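Long-range contacts in endo-b-1,4-glucanase (Nasutitermes takasagoensis, PDB 1KS8), which probably cleaves internal beta-1,4-glucosidic linkages in cellulose and related beta-glucans as a family 9 glycoside hydrolase: residues Ala66-Val71 with Tyr417-Gln422; Asn111-Gln116 with Arg182-Phe187; Ile142-Pro147 with Asn189-Lys194; Leu159-Ile164 with Ala219-Arg224; Glu214-Ala219 with Asn233-Leu238. All coordinates share one frame; numbering follows the deposited sequence.

Interaction 1. Residues Ala66-Val71 with Tyr417-Gln422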
# COMPACT_ATOMS: atom_id res chain seq x y z
N ALA A 66 4.21 3.33 -4.07
CA ALA A 66 3.43 3.31 -5.31
C ALA A 66 2.38 2.21 -5.24
O ALA A 66 1.22 2.42 -5.61
CB ALA A 66 4.35 3.10 -6.50
N TYR A 67 2.78 1.04 -4.76
CA TYR A 67 1.87 -0.09 -4.61
C TYR A 67 0.69 0.33 -3.73
O TYR A 67 -0.47 0.06 -4.04
CB TYR A 67 2.59 -1.27 -3.97
CG TYR A 67 1.65 -2.30 -3.38
CD1 TYR A 67 1.02 -3.25 -4.18
CD2 TYR A 67 1.34 -2.28 -2.02
CE1 TYR A 67 0.10 -4.15 -3.65
CE2 TYR A 67 0.42 -3.17 -1.48
CZ TYR A 67 -0.19 -4.10 -2.29
OH TYR A 67 -1.12 -4.97 -1.75
N THR A 68 1.01 0.99 -2.62
CA THR A 68 -0.01 1.44 -1.69
C THR A 68 -1.00 2.35 -2.41
O THR A 68 -2.22 2.18 -2.29
CB THR A 68 0.62 2.22 -0.52
OG1 THR A 68 1.41 1.33 0.28
CG2 THR A 68 -0.46 2.85 0.36
N ALA A 69 -0.47 3.31 -3.16
CA ALA A 69 -1.31 4.24 -3.90
C ALA A 69 -2.21 3.54 -4.91
O ALA A 69 -3.39 3.87 -5.03
CB ALA A 69 -0.44 5.28 -4.61
N THR A 70 -1.67 2.57 -5.64
CA THR A 70 -2.46 1.85 -6.63
C THR A 70 -3.62 1.10 -5.99
O THR A 70 -4.75 1.19 -6.46
CB THR A 70 -1.60 0.84 -7.42
OG1 THR A 70 -0.46 1.51 -7.95
CG2 THR A 70 -2.40 0.24 -8.57
N VAL A 71 -3.34 0.37 -4.92
CA VAL A 71 -4.38 -0.40 -4.25
C VAL A 71 -5.43 0.50 -3.59
O VAL A 71 -6.63 0.18 -3.63
CB VAL A 71 -3.75 -1.36 -3.22
CG1 VAL A 71 -4.83 -2.08 -2.42
CG2 VAL A 71 -2.89 -2.39 -3.96
N TYR A 417 0.82 -2.36 4.48
CA TYR A 417 0.02 -3.26 5.31
C TYR A 417 -1.45 -2.85 5.30
O TYR A 417 -2.34 -3.70 5.31
CB TYR A 417 0.50 -3.24 6.76
CG TYR A 417 1.69 -4.10 7.10
CD1 TYR A 417 2.56 -4.57 6.11
CD2 TYR A 417 1.99 -4.40 8.43
CE1 TYR A 417 3.70 -5.31 6.45
CE2 TYR A 417 3.12 -5.13 8.78
CZ TYR A 417 3.97 -5.58 7.79
OH TYR A 417 5.10 -6.28 8.15
N ASN A 418 -1.70 -1.55 5.30
CA ASN A 418 -3.07 -1.04 5.33
C ASN A 418 -3.79 -0.87 3.99
O ASN A 418 -4.99 -0.62 3.99
CB ASN A 418 -3.12 0.30 6.06
CG ASN A 418 -3.33 0.15 7.55
OD1 ASN A 418 -2.50 -0.42 8.25
ND2 ASN A 418 -4.46 0.65 8.04
N ALA A 419 -3.08 -1.02 2.88
CA ALA A 419 -3.70 -0.82 1.56
C ALA A 419 -4.81 -1.80 1.21
O ALA A 419 -5.95 -1.38 1.01
CB ALA A 419 -2.62 -0.82 0.47
N GLY A 420 -4.48 -3.08 1.11
CA GLY A 420 -5.50 -4.07 0.79
C GLY A 420 -6.60 -4.05 1.84
O GLY A 420 -7.78 -4.14 1.52
N PHE A 421 -6.18 -3.93 3.09
CA PHE A 421 -7.06 -3.87 4.25
C PHE A 421 -8.09 -2.74 4.09
O PHE A 421 -9.30 -2.97 4.21
CB PHE A 421 -6.20 -3.64 5.50
CG PHE A 421 -6.98 -3.43 6.77
CD1 PHE A 421 -7.75 -4.45 7.32
CD2 PHE A 421 -6.88 -2.22 7.46
CE1 PHE A 421 -8.41 -4.27 8.53
CE2 PHE A 421 -7.54 -2.03 8.67
CZ PHE A 421 -8.30 -3.06 9.21
N GLN A 422 -7.61 -1.53 3.81
CA GLN A 422 -8.51 -0.40 3.66
C GLN A 422 -9.47 -0.57 2.48
O GLN A 422 -10.66 -0.26 2.59
CB GLN A 422 -7.72 0.90 3.50
CG GLN A 422 -8.62 2.13 3.53
CD GLN A 422 -7.85 3.43 3.60
OE1 GLN A 422 -7.05 3.64 4.51
NE2 GLN A 422 -8.08 4.31 2.63
O HOH W 1 -1.82 -4.16 0.82
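Helix segments 66-71 and 417-422 run nearly parallel where T68 lies level with A419. Their short axes approach to 8.6 Å and lie 8° apart in direction. The CA atoms of T68 and A419 are 5.4 Å apart, a close approach consistent with the small A419 and G420 on the 417-422 side. A419 points its methyl at the other helix and has the largest buried area of the contact. V71 packs against it. Its CG1 is anti to the backbone N (chi1 175°), which sets this branch 3.6 Å from A419 C and 3.9 Å from A419 CB. The same CG1 also lies 3.7 Å from G420 N. T68 meets the A419 methyl with its CA and CG2, while its hydroxyl bonds back to P64 O in its own helix. Such parallel pairing of helices distant in sequence fits the (alpha/alpha)6 barrel of family 9 glycoside hydrolases, and this pair lies close to the centre of the chain. Y67 reaches across with its ring, and its CE2 is 4.3 Å from A419 CB. The water that accepts from Y67 OH at 2.8 Å lies in the ring plane, at the ring edge. That water also accepts from G420 N at 2.9 Å, so it bridges the two helices through two donors. On the far side, A66, A69 and T70 pack on helix 149-165.

Interaction 2. Residues Asn111-Gln116 with Arg182-Phe187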
# COMPACT_ATOMS: atom_id res chain seq x y z
N ASN A 111 12.33 10.27 -18.44
CA ASN A 111 12.92 8.97 -18.16
C ASN A 111 13.80 8.97 -16.92
O ASN A 111 14.83 8.31 -16.87
CB ASN A 111 13.73 8.48 -19.37
CG ASN A 111 12.86 8.22 -20.58
OD1 ASN A 111 11.90 7.46 -20.51
ND2 ASN A 111 13.19 8.86 -21.70
N GLU A 112 13.39 9.74 -15.91
CA GLU A 112 14.12 9.82 -14.65
C GLU A 112 13.10 9.81 -13.54
O GLU A 112 12.09 10.52 -13.60
CB GLU A 112 14.96 11.10 -14.58
CG GLU A 112 15.88 11.14 -13.37
CD GLU A 112 16.80 12.35 -13.37
OE1 GLU A 112 16.37 13.44 -12.95
OE2 GLU A 112 17.96 12.20 -13.81
N PHE A 113 13.34 9.01 -12.51
CA PHE A 113 12.40 8.93 -11.40
C PHE A 113 13.09 8.66 -10.07
O PHE A 113 13.86 7.71 -9.94
CB PHE A 113 11.39 7.82 -11.69
CG PHE A 113 10.28 7.74 -10.68
CD1 PHE A 113 9.29 8.71 -10.65
CD2 PHE A 113 10.26 6.72 -9.73
CE1 PHE A 113 8.28 8.67 -9.69
CE2 PHE A 113 9.25 6.67 -8.77
CZ PHE A 113 8.26 7.64 -8.75
N TYR A 114 12.81 9.50 -9.08
CA TYR A 114 13.40 9.29 -7.77
C TYR A 114 12.58 8.25 -7.02
O TYR A 114 11.37 8.40 -6.83
CB TYR A 114 13.47 10.60 -6.98
CG TYR A 114 14.67 11.42 -7.39
CD1 TYR A 114 14.64 12.22 -8.54
CD2 TYR A 114 15.86 11.35 -6.67
CE1 TYR A 114 15.78 12.91 -8.97
CE2 TYR A 114 17.00 12.04 -7.08
CZ TYR A 114 16.95 12.81 -8.23
OH TYR A 114 18.08 13.47 -8.64
N GLY A 115 13.26 7.17 -6.62
CA GLY A 115 12.59 6.09 -5.93
C GLY A 115 12.83 6.00 -4.44
O GLY A 115 12.31 5.09 -3.78
N GLN A 116 13.61 6.92 -3.88
CA GLN A 116 13.86 6.87 -2.46
C GLN A 116 14.42 8.17 -1.91
O GLN A 116 15.21 8.84 -2.58
CB GLN A 116 14.85 5.74 -2.13
CG GLN A 116 14.88 5.32 -0.66
CD GLN A 116 15.78 4.12 -0.42
OE1 GLN A 116 15.68 3.11 -1.13
NE2 GLN A 116 16.64 4.21 0.58
N ARG A 182 1.74 7.73 -18.53
CA ARG A 182 2.15 7.26 -19.85
C ARG A 182 3.67 7.29 -20.03
O ARG A 182 4.26 6.35 -20.56
CB ARG A 182 1.51 8.11 -20.95
CG ARG A 182 -0.00 8.04 -21.00
CD ARG A 182 -0.53 8.73 -22.25
NE ARG A 182 -1.98 8.68 -22.35
CZ ARG A 182 -2.67 9.06 -23.42
NH1 ARG A 182 -2.04 9.52 -24.49
NH2 ARG A 182 -4.00 8.98 -23.41
N GLN A 183 4.29 8.38 -19.58
CA GLN A 183 5.73 8.53 -19.70
C GLN A 183 6.48 7.52 -18.84
O GLN A 183 7.48 6.95 -19.28
CB GLN A 183 6.14 9.96 -19.32
CG GLN A 183 5.42 11.02 -20.14
CD GLN A 183 5.76 12.42 -19.71
OE1 GLN A 183 5.95 12.69 -18.52
NE2 GLN A 183 5.82 13.34 -20.67
N LEU A 184 6.01 7.29 -17.62
CA LEU A 184 6.67 6.33 -16.74
C LEU A 184 6.54 4.91 -17.27
O LEU A 184 7.46 4.10 -17.10
CB LEU A 184 6.12 6.44 -15.31
CG LEU A 184 6.73 7.62 -14.54
CD1 LEU A 184 5.95 7.87 -13.27
CD2 LEU A 184 8.19 7.33 -14.24
N PHE A 185 5.42 4.59 -17.91
CA PHE A 185 5.26 3.26 -18.46
C PHE A 185 6.26 3.06 -19.60
O PHE A 185 6.89 2.02 -19.71
CB PHE A 185 3.85 3.02 -19.01
CG PHE A 185 3.70 1.68 -19.68
CD1 PHE A 185 3.72 0.51 -18.93
CD2 PHE A 185 3.62 1.59 -21.06
CE1 PHE A 185 3.66 -0.74 -19.55
CE2 PHE A 185 3.56 0.35 -21.70
CZ PHE A 185 3.58 -0.81 -20.94
N ASP A 186 6.38 4.08 -20.46
CA ASP A 186 7.32 4.00 -21.57
C ASP A 186 8.73 3.80 -21.04
O ASP A 186 9.50 3.00 -21.57
CB ASP A 186 7.23 5.27 -22.42
CG ASP A 186 6.05 5.26 -23.37
OD1 ASP A 186 5.71 6.34 -23.90
OD2 ASP A 186 5.47 4.18 -23.59
N PHE A 187 9.06 4.54 -19.99
CA PHE A 187 10.38 4.43 -19.37
C PHE A 187 10.58 3.00 -18.86
O PHE A 187 11.59 2.36 -19.14
CB PHE A 187 10.49 5.45 -18.22
CG PHE A 187 11.72 5.30 -17.36
CD1 PHE A 187 12.96 5.00 -17.92
CD2 PHE A 187 11.64 5.50 -15.99
CE1 PHE A 187 14.10 4.89 -17.12
CE2 PHE A 187 12.77 5.40 -15.18
CZ PHE A 187 14.00 5.09 -15.75
O HOH W 2 9.17 8.24 -21.03
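N111 opens the contact with F187, its CA lying 5.3 Å from F187 CA. The N111 amide and the F187 ring cross obliquely, their planes 53° apart. N111 OD1 comes within 3.4 Å of F187 CB. One water lies within hydrogen-bonding distance of both N111 OD1 and Q183 O. The backbone O of N111 sits over one face of the F187 ring, 3.4 Å above its plane and offset toward the rim. E112 N lies over a face of the ring too. E112 CB points away from the helix, and OE1 hydrogen-bonds T108 OG1. F113 lies on the strand. CG is anti to the backbone N (chi1 -174°), and CD1 meets L184 CD2 at 4.0 Å, the two side chains crossing at about a right angle. F113 CB also approaches F187 CE2 at 4.5 Å. Further on, G115 and Q116 both face Y140 in a classic beta bulge. The arrangement is the packing of helix 171-190 against the central strand of a small three-stranded antiparallel sheet.

Interaction 3. Residues Ile142-Pro147 with Asn189-Lys194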
# COMPACT_ATOMS: atom_id res chain seq x y z
N ILE A 142 16.24 6.28 -10.53
CA ILE A 142 16.46 5.33 -11.61
C ILE A 142 16.43 6.22 -12.85
O ILE A 142 15.81 7.29 -12.84
CB ILE A 142 15.35 4.24 -11.71
CG1 ILE A 142 13.95 4.87 -11.71
CG2 ILE A 142 15.50 3.23 -10.58
CD1 ILE A 142 12.83 3.87 -11.97
N ASP A 143 17.13 5.80 -13.90
CA ASP A 143 17.17 6.56 -15.14
C ASP A 143 17.50 5.60 -16.28
O ASP A 143 17.48 4.39 -16.09
CB ASP A 143 18.21 7.70 -15.07
CG ASP A 143 19.56 7.24 -14.56
OD1 ASP A 143 20.01 6.15 -14.94
OD2 ASP A 143 20.18 8.00 -13.78
N THR A 144 17.80 6.13 -17.46
CA THR A 144 18.09 5.26 -18.59
C THR A 144 19.32 4.36 -18.42
O THR A 144 19.38 3.28 -19.00
CB THR A 144 18.24 6.06 -19.90
OG1 THR A 144 19.27 7.05 -19.75
CG2 THR A 144 16.92 6.75 -20.25
N SER A 145 20.29 4.80 -17.61
CA SER A 145 21.50 4.01 -17.39
C SER A 145 21.32 3.03 -16.23
O SER A 145 22.00 2.01 -16.15
CB SER A 145 22.69 4.93 -17.12
OG SER A 145 22.51 5.68 -15.94
N ARG A 146 20.42 3.37 -15.32
CA ARG A 146 20.12 2.55 -14.14
C ARG A 146 18.60 2.47 -14.07
O ARG A 146 17.97 3.21 -13.32
CB ARG A 146 20.67 3.23 -12.88
CG ARG A 146 22.18 3.35 -12.84
CD ARG A 146 22.61 4.24 -11.68
NE ARG A 146 24.04 4.12 -11.39
CZ ARG A 146 24.61 3.04 -10.89
NH1 ARG A 146 23.87 1.97 -10.61
NH2 ARG A 146 25.91 3.02 -10.65
N PRO A 147 18.00 1.55 -14.84
CA PRO A 147 16.55 1.36 -14.89
C PRO A 147 15.86 0.74 -13.68
O PRO A 147 16.50 0.31 -12.72
CB PRO A 147 16.37 0.51 -16.14
CG PRO A 147 17.57 -0.37 -16.10
CD PRO A 147 18.68 0.61 -15.75
N ASN A 189 9.02 0.22 -19.73
CA ASN A 189 9.02 -0.77 -20.80
C ASN A 189 10.21 -0.69 -21.75
O ASN A 189 10.70 -1.72 -22.22
CB ASN A 189 7.72 -0.67 -21.59
CG ASN A 189 7.47 -1.87 -22.47
OD1 ASN A 189 7.67 -3.01 -22.05
ND2 ASN A 189 7.01 -1.63 -23.70
N ASN A 190 10.68 0.52 -22.02
CA ASN A 190 11.80 0.74 -22.94
C ASN A 190 13.17 0.50 -22.30
O ASN A 190 14.15 0.21 -23.00
CB ASN A 190 11.76 2.17 -23.49
CG ASN A 190 10.55 2.41 -24.37
OD1 ASN A 190 10.18 3.56 -24.63
ND2 ASN A 190 9.93 1.34 -24.85
N TYR A 191 13.25 0.62 -20.98
CA TYR A 191 14.49 0.42 -20.25
C TYR A 191 14.23 -0.61 -19.15
O TYR A 191 13.84 -0.26 -18.04
CB TYR A 191 14.96 1.75 -19.67
CG TYR A 191 15.21 2.80 -20.74
CD1 TYR A 191 16.44 2.87 -21.40
CD2 TYR A 191 14.20 3.68 -21.13
CE1 TYR A 191 16.65 3.79 -22.43
CE2 TYR A 191 14.40 4.60 -22.16
CZ TYR A 191 15.63 4.65 -22.80
OH TYR A 191 15.82 5.55 -23.83
N ARG A 192 14.46 -1.87 -19.49
CA ARG A 192 14.22 -3.00 -18.59
C ARG A 192 15.28 -3.23 -17.51
O ARG A 192 16.48 -3.19 -17.78
CB ARG A 192 14.08 -4.29 -19.42
CG ARG A 192 13.01 -4.26 -20.50
CD ARG A 192 11.60 -4.25 -19.92
NE ARG A 192 10.57 -4.31 -20.95
CZ ARG A 192 10.23 -5.41 -21.63
NH1 ARG A 192 10.85 -6.56 -21.39
NH2 ARG A 192 9.27 -5.35 -22.54
N GLY A 193 14.82 -3.48 -16.29
CA GLY A 193 15.73 -3.73 -15.19
C GLY A 193 15.04 -3.70 -13.83
O GLY A 193 13.95 -3.14 -13.69
N LYS A 194 15.68 -4.30 -12.83
CA LYS A 194 15.15 -4.32 -11.47
C LYS A 194 15.59 -3.01 -10.80
O LYS A 194 16.77 -2.69 -10.80
CB LYS A 194 15.74 -5.49 -10.68
CG LYS A 194 15.46 -6.86 -11.26
CD LYS A 194 16.21 -7.93 -10.46
CE LYS A 194 16.00 -9.32 -11.04
NZ LYS A 194 16.78 -10.35 -10.30
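T144 and Y191 lie side by side and point the same way. The methyl CG2 of T144 sits over one face of the Y191 ring, 3.7 Å from its centroid and 17° off the ring normal. This is a CH-pi contact. The methyl is offset toward the rim, and CZ is the ring atom closest to it, at 3.5 Å. CG2 is anti to the T144 carbonyl carbon, and this turn of the side chain places the methyl over the Y191 ring. P147 points at the other segment and has the largest buried area of the contact. Its CB touches Y191 O at 3.3 Å and Y191 CB at 4.0 Å. Its CG lies 3.5 Å from R192 O and 3.9 Å from G193 CA. A CB on G193 would fall too close to P147 CG. Each segment also braces itself. D143 OD1 accepts from R146 N at 2.8 Å, an Asx motif, and from S145 OG, which comes from above the carboxylate plane. R192 grips N189 side-on: NE bonds N189 O, and NH2 bonds N189 OD1 at 2.9 Å. Y191 is the first residue to leave the helical conformation after helix 171-190. The contact therefore joins the chain leaving that helix to the loop between strand 139-142 and helix 149-165. S149, at the start of helix 149-165, bonds G193 N, and S198 of helix 195-198 bonds P147 O.

Interaction 4. Residues Leu159-Ile164 with Ala219-Arg224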
# COMPACT_ATOMS: atom_id res chain seq x y z
N LEU A 159 -0.49 6.18 -10.85
CA LEU A 159 -0.88 7.42 -11.49
C LEU A 159 -2.09 7.22 -12.40
O LEU A 159 -3.01 8.05 -12.42
CB LEU A 159 0.30 7.99 -12.27
CG LEU A 159 1.46 8.47 -11.40
CD1 LEU A 159 2.69 8.70 -12.26
CD2 LEU A 159 1.07 9.74 -10.66
N ALA A 160 -2.10 6.12 -13.15
CA ALA A 160 -3.21 5.83 -14.04
C ALA A 160 -4.47 5.57 -13.23
O ALA A 160 -5.55 6.07 -13.57
CB ALA A 160 -2.88 4.62 -14.91
N ALA A 161 -4.35 4.80 -12.16
CA ALA A 161 -5.50 4.51 -11.31
C ALA A 161 -6.02 5.82 -10.71
O ALA A 161 -7.22 6.07 -10.68
CB ALA A 161 -5.11 3.54 -10.21
N ALA A 162 -5.10 6.66 -10.25
CA ALA A 162 -5.48 7.94 -9.67
C ALA A 162 -6.17 8.84 -10.70
O ALA A 162 -7.09 9.58 -10.36
CB ALA A 162 -4.26 8.65 -9.09
N SER A 163 -5.74 8.77 -11.96
CA SER A 163 -6.36 9.61 -12.99
C SER A 163 -7.84 9.26 -13.13
O SER A 163 -8.66 10.13 -13.44
CB SER A 163 -5.64 9.44 -14.34
OG SER A 163 -5.96 8.22 -14.97
N ILE A 164 -8.18 8.00 -12.88
CA ILE A 164 -9.57 7.57 -12.96
C ILE A 164 -10.33 8.13 -11.76
O ILE A 164 -11.44 8.65 -11.88
CB ILE A 164 -9.68 6.03 -12.95
CG1 ILE A 164 -9.01 5.46 -14.21
CG2 ILE A 164 -11.14 5.59 -12.88
CD1 ILE A 164 -8.87 3.95 -14.21
N ALA A 219 0.41 -1.65 -17.80
CA ALA A 219 -0.27 -1.60 -19.09
C ALA A 219 -1.77 -1.76 -18.92
O ALA A 219 -2.56 -1.05 -19.56
CB ALA A 219 0.27 -2.69 -20.01
N ALA A 220 -2.18 -2.68 -18.05
CA ALA A 220 -3.60 -2.90 -17.81
C ALA A 220 -4.26 -1.65 -17.23
O ALA A 220 -5.34 -1.26 -17.66
CB ALA A 220 -3.79 -4.08 -16.86
N TRP A 221 -3.61 -1.03 -16.25
CA TRP A 221 -4.16 0.18 -15.65
C TRP A 221 -4.23 1.33 -16.65
O TRP A 221 -5.19 2.10 -16.65
CB TRP A 221 -3.34 0.59 -14.42
CG TRP A 221 -3.81 -0.11 -13.18
CD1 TRP A 221 -3.17 -1.12 -12.52
CD2 TRP A 221 -5.04 0.12 -12.48
NE1 TRP A 221 -3.94 -1.54 -11.45
CE2 TRP A 221 -5.09 -0.80 -11.41
CE3 TRP A 221 -6.10 1.01 -12.66
CZ2 TRP A 221 -6.17 -0.85 -10.52
CZ3 TRP A 221 -7.18 0.96 -11.78
CH2 TRP A 221 -7.20 0.03 -10.72
N LEU A 222 -3.22 1.44 -17.51
CA LEU A 222 -3.23 2.50 -18.51
C LEU A 222 -4.37 2.28 -19.49
O LEU A 222 -5.00 3.23 -19.95
CB LEU A 222 -1.89 2.55 -19.24
CG LEU A 222 -0.86 3.41 -18.52
CD1 LEU A 222 0.52 3.19 -19.11
CD2 LEU A 222 -1.27 4.88 -18.62
N TYR A 223 -4.65 1.02 -19.82
CA TYR A 223 -5.76 0.74 -20.73
C TYR A 223 -7.06 1.18 -20.07
O TYR A 223 -7.90 1.83 -20.69
CB TYR A 223 -5.84 -0.76 -21.05
CG TYR A 223 -7.09 -1.12 -21.82
CD1 TYR A 223 -7.35 -0.57 -23.07
CD2 TYR A 223 -8.03 -2.01 -21.28
CE1 TYR A 223 -8.51 -0.88 -23.77
CE2 TYR A 223 -9.19 -2.33 -21.98
CZ TYR A 223 -9.43 -1.76 -23.22
OH TYR A 223 -10.58 -2.07 -23.90
N ARG A 224 -7.22 0.83 -18.80
CA ARG A 224 -8.43 1.20 -18.07
C ARG A 224 -8.62 2.71 -18.00
O ARG A 224 -9.74 3.20 -18.07
CB ARG A 224 -8.38 0.62 -16.65
CG ARG A 224 -9.65 0.84 -15.86
CD ARG A 224 -9.58 0.19 -14.49
NE ARG A 224 -10.89 0.16 -13.86
CZ ARG A 224 -11.19 -0.56 -12.78
NH1 ARG A 224 -10.26 -1.31 -12.20
NH2 ARG A 224 -12.43 -0.55 -12.30
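W221 and I164 bury much of the surface between two neighbouring helices of the (alpha/alpha)6 barrel, and A160 adds to it. The short axes come within 8.5 Å of each other, 22° from parallel. A161 CB lies over one face of the W221 indole, 3.9 Å from the centroid of the six-membered ring, in a CH-pi contact. I164 CD1 comes to the edge of the same ring, 4.2 Å from CZ3. W221 also stacks edge-to-face with W217 and W74. An alanine in place of W221 would probably leave a gap beside A161 and I164 and take one edge-to-face partner from each of W217 and W74. A160 points at the other helix. Its CB rests 3.8 Å from W221 O and 4.1 Å from both W221 CB and L222 CD2. I164 and R224 cross at about a right angle. R224 extends from CG to NE, and its NH2 forms a salt bridge with D78. Its aliphatic part is what the isoleucine touches: I164 CD1 lies 3.6 Å from R224 CG and 3.8 Å from R224 CD.

Interaction 5. Residues Glu214-Ala219 with Asn233-Leu238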
# COMPACT_ATOMS: atom_id res chain seq x y z
N GLU A 214 4.95 -6.21 -13.25
CA GLU A 214 4.68 -4.77 -13.15
C GLU A 214 4.37 -4.15 -14.51
O GLU A 214 3.56 -3.23 -14.61
CB GLU A 214 5.88 -4.05 -12.53
CG GLU A 214 6.07 -4.31 -11.05
CD GLU A 214 4.86 -3.92 -10.24
OE1 GLU A 214 4.26 -2.86 -10.54
OE2 GLU A 214 4.50 -4.66 -9.30
N LEU A 215 5.03 -4.64 -15.55
CA LEU A 215 4.80 -4.11 -16.89
C LEU A 215 3.37 -4.42 -17.34
O LEU A 215 2.70 -3.59 -17.95
CB LEU A 215 5.81 -4.71 -17.88
CG LEU A 215 7.26 -4.26 -17.67
CD1 LEU A 215 8.18 -5.01 -18.62
CD2 LEU A 215 7.37 -2.76 -17.89
N VAL A 216 2.90 -5.62 -17.02
CA VAL A 216 1.55 -6.03 -17.38
C VAL A 216 0.54 -5.25 -16.55
O VAL A 216 -0.48 -4.78 -17.06
CB VAL A 216 1.34 -7.55 -17.12
CG1 VAL A 216 -0.06 -7.95 -17.55
CG2 VAL A 216 2.39 -8.36 -17.87
N TRP A 217 0.83 -5.11 -15.26
CA TRP A 217 -0.01 -4.38 -14.31
C TRP A 217 -0.18 -2.93 -14.77
O TRP A 217 -1.30 -2.42 -14.85
CB TRP A 217 0.65 -4.46 -12.93
CG TRP A 217 0.00 -3.74 -11.77
CD1 TRP A 217 0.58 -2.77 -11.00
CD2 TRP A 217 -1.25 -4.04 -11.14
NE1 TRP A 217 -0.22 -2.46 -9.93
CE2 TRP A 217 -1.35 -3.22 -9.99
CE3 TRP A 217 -2.30 -4.93 -11.43
CZ2 TRP A 217 -2.46 -3.27 -9.13
CZ3 TRP A 217 -3.40 -4.97 -10.57
CH2 TRP A 217 -3.47 -4.15 -9.44
N ALA A 218 0.94 -2.28 -15.09
CA ALA A 218 0.92 -0.89 -15.54
C ALA A 218 0.15 -0.75 -16.86
O ALA A 218 -0.65 0.18 -17.02
CB ALA A 218 2.34 -0.38 -15.71
N ALA A 219 0.41 -1.65 -17.80
CA ALA A 219 -0.27 -1.60 -19.09
C ALA A 219 -1.77 -1.76 -18.92
O ALA A 219 -2.56 -1.05 -19.56
CB ALA A 219 0.27 -2.69 -20.01
N ASN A 233 -3.43 -4.52 -25.64
CA ASN A 233 -2.67 -5.46 -26.46
C ASN A 233 -1.32 -5.74 -25.83
O ASN A 233 -0.88 -6.89 -25.76
CB ASN A 233 -2.49 -4.90 -27.87
CG ASN A 233 -3.79 -4.84 -28.65
OD1 ASN A 233 -3.89 -4.16 -29.67
ND2 ASN A 233 -4.80 -5.57 -28.17
N THR A 234 -0.65 -4.69 -25.36
CA THR A 234 0.64 -4.84 -24.72
C THR A 234 0.49 -5.67 -23.44
O THR A 234 1.25 -6.60 -23.20
CB THR A 234 1.26 -3.47 -24.37
OG1 THR A 234 1.55 -2.76 -25.59
CG2 THR A 234 2.54 -3.64 -23.57
N ALA A 235 -0.50 -5.33 -22.63
CA ALA A 235 -0.74 -6.06 -21.38
C ALA A 235 -0.91 -7.56 -21.63
O ALA A 235 -0.26 -8.38 -20.98
CB ALA A 235 -1.96 -5.50 -20.67
N GLU A 236 -1.79 -7.91 -22.56
CA GLU A 236 -2.05 -9.31 -22.86
C GLU A 236 -0.89 -10.01 -23.56
O GLU A 236 -0.64 -11.19 -23.31
CB GLU A 236 -3.33 -9.44 -23.70
CG GLU A 236 -4.57 -8.98 -22.96
CD GLU A 236 -5.86 -9.46 -23.60
OE1 GLU A 236 -6.21 -8.96 -24.68
OE2 GLU A 236 -6.50 -10.35 -23.01
N SER A 237 -0.17 -9.28 -24.41
CA SER A 237 0.97 -9.86 -25.10
C SER A 237 2.06 -10.21 -24.09
O SER A 237 2.63 -11.30 -24.13
CB SER A 237 1.53 -8.88 -26.14
OG SER A 237 0.61 -8.70 -27.20
N LEU A 238 2.35 -9.28 -23.18
CA LEU A 238 3.37 -9.52 -22.17
C LEU A 238 2.91 -10.58 -21.17
O LEU A 238 3.72 -11.38 -20.69
CB LEU A 238 3.70 -8.21 -21.43
CG LEU A 238 4.58 -7.19 -22.16
CD1 LEU A 238 5.93 -7.81 -22.47
CD2 LEU A 238 3.92 -6.72 -23.44
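V216 and A235 mark the close approach of two antiparallel helix segments, their CA atoms 4.6 Å apart. The short axes come to 8.2 Å and cross at -154°. The contact across the segments is apolar. A219 CB meets A235 CB at 3.6 Å, methyl against methyl, and T234 CG2 lies further off at the side. V216 uses both branches. CG1, anti to the backbone N (chi1 -178°), rests 3.5 Å from A235 O. CG2 packs 3.8 Å from L238 CB, and the V216 and L238 side chains pass alongside with opposite headings. An alanine in place of V216 would probably open a gap beside L238 CB and A235 O. Polar bonds stay within or outside the pair. S237 OG bonds N233 O at 2.8 Å from above the carbonyl plane, and S237 N reaches the same oxygen from the opposite face. T234 OG1 bonds T230 O. E214, a calcium ligand in another structure of this protein, forms a salt bridge with K256. The pair joins helix 212-226 to helix 229-241, the next in the chain. V216 also packs on V260 of helix 257-268, while L215, A218 and A219 touch helix 171-190.

In the fold
Following the chain from the N terminus, interaction 1 opens first, at 66-71, and closes last, at 417-422. Its long loop contains the other four. Interactions 2 and 3 come next and cross, since 142-147 lies between 111-116 and 182-187 while 189-194 lies beyond 182-187. They share helix 171-190, and F187 touches both I142 and D143. Interaction 4 starts at 159-164, before either closes, and so crosses both. It ends on helix 212-226. Interaction 5 follows 2 and 3 in series but crosses interaction 4, sharing A219. F185 of 182-187 packs on both 219-224 and 214-219. T70 touches W221 and W217, which ties helix 62-78 to interactions 4 and 5.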